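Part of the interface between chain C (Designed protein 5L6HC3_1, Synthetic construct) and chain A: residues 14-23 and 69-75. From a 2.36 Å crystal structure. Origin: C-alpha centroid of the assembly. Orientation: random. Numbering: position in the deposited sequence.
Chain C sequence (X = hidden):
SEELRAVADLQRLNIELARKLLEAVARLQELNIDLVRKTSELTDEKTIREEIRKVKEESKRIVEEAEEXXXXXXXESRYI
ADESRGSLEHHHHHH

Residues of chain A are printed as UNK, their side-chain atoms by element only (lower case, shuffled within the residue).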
# COMPACT_ATOMS: atom_id res chain seq x y z
N ASN C 14 1.02 0.26 -16.58
CA ASN C 14 0.89 0.98 -15.31
C ASN C 14 -0.40 0.65 -14.57
O ASN C 14 -0.44 0.62 -13.35
CB ASN C 14 0.98 2.49 -15.56
CG ASN C 14 2.30 2.91 -16.16
OD1 ASN C 14 3.32 2.23 -16.00
ND2 ASN C 14 2.30 4.05 -16.85
N ILE C 15 -1.47 0.40 -15.33
CA ILE C 15 -2.75 -0.02 -14.76
C ILE C 15 -2.61 -1.39 -14.13
O ILE C 15 -3.08 -1.63 -13.01
CB ILE C 15 -3.86 -0.04 -15.83
CG1 ILE C 15 -4.40 1.37 -16.04
CG2 ILE C 15 -4.99 -0.97 -15.41
CD1 ILE C 15 -5.01 1.98 -14.79
N GLU C 16 -1.95 -2.30 -14.85
CA GLU C 16 -1.66 -3.62 -14.34
C GLU C 16 -0.77 -3.51 -13.10
O GLU C 16 -0.88 -4.30 -12.16
CB GLU C 16 -1.00 -4.48 -15.42
CG GLU C 16 -1.11 -5.97 -15.18
CD GLU C 16 -0.32 -6.77 -16.20
OE1 GLU C 16 0.30 -6.15 -17.08
OE2 GLU C 16 -0.32 -8.02 -16.11
N LEU C 17 0.08 -2.49 -13.10
CA LEU C 17 1.05 -2.28 -12.02
C LEU C 17 0.37 -1.78 -10.75
O LEU C 17 0.69 -2.24 -9.65
CB LEU C 17 2.13 -1.29 -12.47
CG LEU C 17 3.43 -1.25 -11.67
CD1 LEU C 17 3.96 -2.65 -11.48
CD2 LEU C 17 4.47 -0.38 -12.38
N ALA C 18 -0.57 -0.85 -10.89
CA ALA C 18 -1.32 -0.33 -9.75
C ALA C 18 -2.14 -1.43 -9.09
O ALA C 18 -2.26 -1.48 -7.86
CB ALA C 18 -2.21 0.82 -10.18
N ARG C 19 -2.70 -2.32 -9.91
CA ARG C 19 -3.50 -3.43 -9.43
C ARG C 19 -2.70 -4.39 -8.55
O ARG C 19 -3.15 -4.78 -7.48
CB ARG C 19 -4.11 -4.21 -10.60
CG ARG C 19 -5.24 -3.51 -11.33
CD ARG C 19 -6.29 -4.51 -11.81
NE ARG C 19 -7.11 -3.99 -12.89
CZ ARG C 19 -8.18 -3.22 -12.73
NH1 ARG C 19 -8.57 -2.88 -11.51
NH2 ARG C 19 -8.86 -2.80 -13.78
N LYS C 20 -1.51 -4.76 -9.03
CA LYS C 20 -0.66 -5.70 -8.31
C LYS C 20 -0.25 -5.13 -6.95
O LYS C 20 -0.23 -5.85 -5.95
CB LYS C 20 0.59 -6.04 -9.13
CG LYS C 20 1.53 -7.03 -8.45
CD LYS C 20 0.79 -8.27 -7.98
CE LYS C 20 1.72 -9.24 -7.27
NZ LYS C 20 0.99 -10.43 -6.75
N LEU C 21 0.06 -3.84 -6.92
CA LEU C 21 0.44 -3.17 -5.69
C LEU C 21 -0.74 -3.09 -4.72
O LEU C 21 -0.58 -3.27 -3.52
CB LEU C 21 1.00 -1.78 -5.98
CG LEU C 21 2.46 -1.80 -6.40
CD1 LEU C 21 2.95 -0.40 -6.75
CD2 LEU C 21 3.30 -2.40 -5.29
N LEU C 22 -1.93 -2.81 -5.25
CA LEU C 22 -3.13 -2.80 -4.43
C LEU C 22 -3.41 -4.20 -3.90
O LEU C 22 -3.80 -4.38 -2.75
CB LEU C 22 -4.34 -2.29 -5.22
CG LEU C 22 -5.63 -2.17 -4.42
CD1 LEU C 22 -5.48 -1.14 -3.31
CD2 LEU C 22 -6.80 -1.81 -5.33
N GLU C 23 -3.19 -5.19 -4.76
CA GLU C 23 -3.34 -6.59 -4.38
C GLU C 23 -2.36 -6.94 -3.26
O GLU C 23 -2.70 -7.71 -2.36
CB GLU C 23 -3.12 -7.50 -5.60
CG GLU C 23 -3.22 -8.98 -5.30
CD GLU C 23 -3.07 -9.82 -6.54
OE1 GLU C 23 -3.78 -9.55 -7.54
OE2 GLU C 23 -2.24 -10.76 -6.53
N UNK A 69 -11.68 2.56 -8.69
CA UNK A 69 -10.94 3.74 -9.14
C UNK A 69 -9.92 3.37 -10.22
O UNK A 69 -9.79 4.06 -11.23
c UNK A 69 -10.25 4.43 -7.96
o UNK A 69 -11.19 6.40 -5.00
c UNK A 69 -10.67 5.51 -5.70
c UNK A 69 -11.17 5.31 -7.13
o UNK A 69 -9.77 4.76 -5.28
N UNK A 70 -9.21 2.27 -9.99
CA UNK A 70 -8.25 1.75 -10.96
C UNK A 70 -8.97 1.35 -12.25
O UNK A 70 -8.52 1.68 -13.35
c UNK A 70 -6.75 -0.20 -11.51
c UNK A 70 -7.48 0.54 -10.40
c UNK A 70 -5.78 -0.16 -8.63
c UNK A 70 -6.49 0.98 -9.33
N UNK A 71 -10.09 0.66 -12.09
CA UNK A 71 -10.91 0.25 -13.22
C UNK A 71 -11.37 1.45 -14.05
O UNK A 71 -11.44 1.38 -15.27
c UNK A 71 -13.73 -2.86 -10.78
c UNK A 71 -12.12 -0.55 -12.73
c UNK A 71 -13.79 -2.35 -13.19
n UNK A 71 -13.13 -3.43 -9.74
c UNK A 71 -12.85 -1.33 -13.82
n UNK A 71 -14.87 -2.20 -10.59
n UNK A 71 -13.20 -2.94 -11.99
N UNK A 72 -11.68 2.55 -13.36
CA UNK A 72 -12.13 3.77 -14.03
C UNK A 72 -10.98 4.50 -14.72
O UNK A 72 -11.14 5.06 -15.80
c UNK A 72 -12.81 4.71 -13.03
n UNK A 72 -14.65 5.86 -8.65
c UNK A 72 -14.31 4.50 -12.92
n UNK A 72 -14.53 5.98 -10.94
c UNK A 72 -14.99 5.71 -12.30
c UNK A 72 -15.15 5.56 -9.85
n UNK A 72 -16.27 4.86 -9.94
N UNK A 73 -9.81 4.50 -14.07
CA UNK A 73 -8.61 5.06 -14.67
C UNK A 73 -8.26 4.29 -15.94
O UNK A 73 -7.83 4.88 -16.94
c UNK A 73 -7.46 5.04 -13.69
N UNK A 74 -8.46 2.98 -15.89
CA UNK A 74 -8.17 2.09 -17.01
C UNK A 74 -9.09 2.34 -18.19
O UNK A 74 -8.65 2.39 -19.34
c UNK A 74 -7.97 -0.41 -17.61
c UNK A 74 -8.14 -1.81 -17.04
n UNK A 74 -7.82 -4.25 -17.46
c UNK A 74 -8.28 0.63 -16.55
c UNK A 74 -7.75 -2.88 -18.05
N UNK A 75 -10.38 2.50 -17.90
CA UNK A 75 -11.37 2.78 -18.93
C UNK A 75 -11.14 4.15 -19.55
O UNK A 75 -11.29 4.34 -20.75
o UNK A 75 -15.37 0.40 -17.50
c UNK A 75 -12.79 2.69 -18.35
c UNK A 75 -14.52 1.26 -17.17
o UNK A 75 -14.73 2.10 -16.27
c UNK A 75 -13.19 1.29 -17.91

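Position 69 of chain A carries three side-chain carbons in a row, the third bearing two oxygens. Its CA-to-CB bond points sideways, and the side chain makes no contact with this stretch of chain C. That carboxylate after two methylenes is glutamate, Glu A69.

Position 70 has four carbons and no heteroatom. The chain forks at the first carbon, with one arm a single carbon and the other two carbons long. Its CA-to-CB bond points toward chain C, and the side chain settles among Ile C15, Ala C18, Arg C19 and Leu C22, a knob in a four-residue hole. The end carbon of the longer arm lies 4.0 Å from CB of Ala C18 and 3.8 Å from CD2 of Leu C22, while the one-carbon arm lies over one face of the Arg C19 guanidinium, 3.2 Å from NH1. The uneven fork is the signature of isoleucine, so these two carbons are CD1 and CG2 of Ile A70.

Position 71 shows three carbons, a nitrogen, then a carbon holding two more nitrogens. The side chain points away overall, yet its CB comes 4.1 Å from NH2 of Arg C19. The terminal group is a guanidinium, hence arginine, Arg A71.

Position 72 repeats that atom count and that terminal group. Its CA-to-CB bond points away, and it makes no contact with chain C here. It too is arginine, Arg A72.

Position 73 has a single carbon. Its CA-to-CB bond points toward chain C, and CB meets CD1 of Ile C15 at 4.1 Å. One carbon makes it alanine, Ala A73.

Position 74 runs four carbons in a row to a nitrogen. Every chi angle is t, so the chain is fully extended. Its third carbon packs 3.6 Å from CG2 of Ile C15 and 3.5 Å from NH2 of Arg C19. This is lysine, and that carbon is CD of Lys A74.

Position 75 again has three carbons, the last with two oxygens, and is out of reach of this partner. It is glutamate, Glu A75.

The rule to read from this designed contact is apolar packing around Ile A70, extended by the long side chains of Arg C19 and Lys A74, between nearly antiparallel helices, at 176°, whose axes approach to 10.1 Å. Ile A70 is the central knob, and Ile C15 returns the favor, its CD1 reaching both CG2 of Ile A70 and CB of Ala A73. No hydrogen bond or salt bridge crosses these stretches. Long cationic side chains pack beside Ile A70 and Ile C15: CG2 of Ile A70 covers a guanidinium face of Arg C19, and CD of Lys A74 rests against CG2 of Ile C15. NH2 of Arg C19 and NZ of Lys A74 lie 4.1 Å apart, like charges close together.

Chain A 69-75: EIRRAKE
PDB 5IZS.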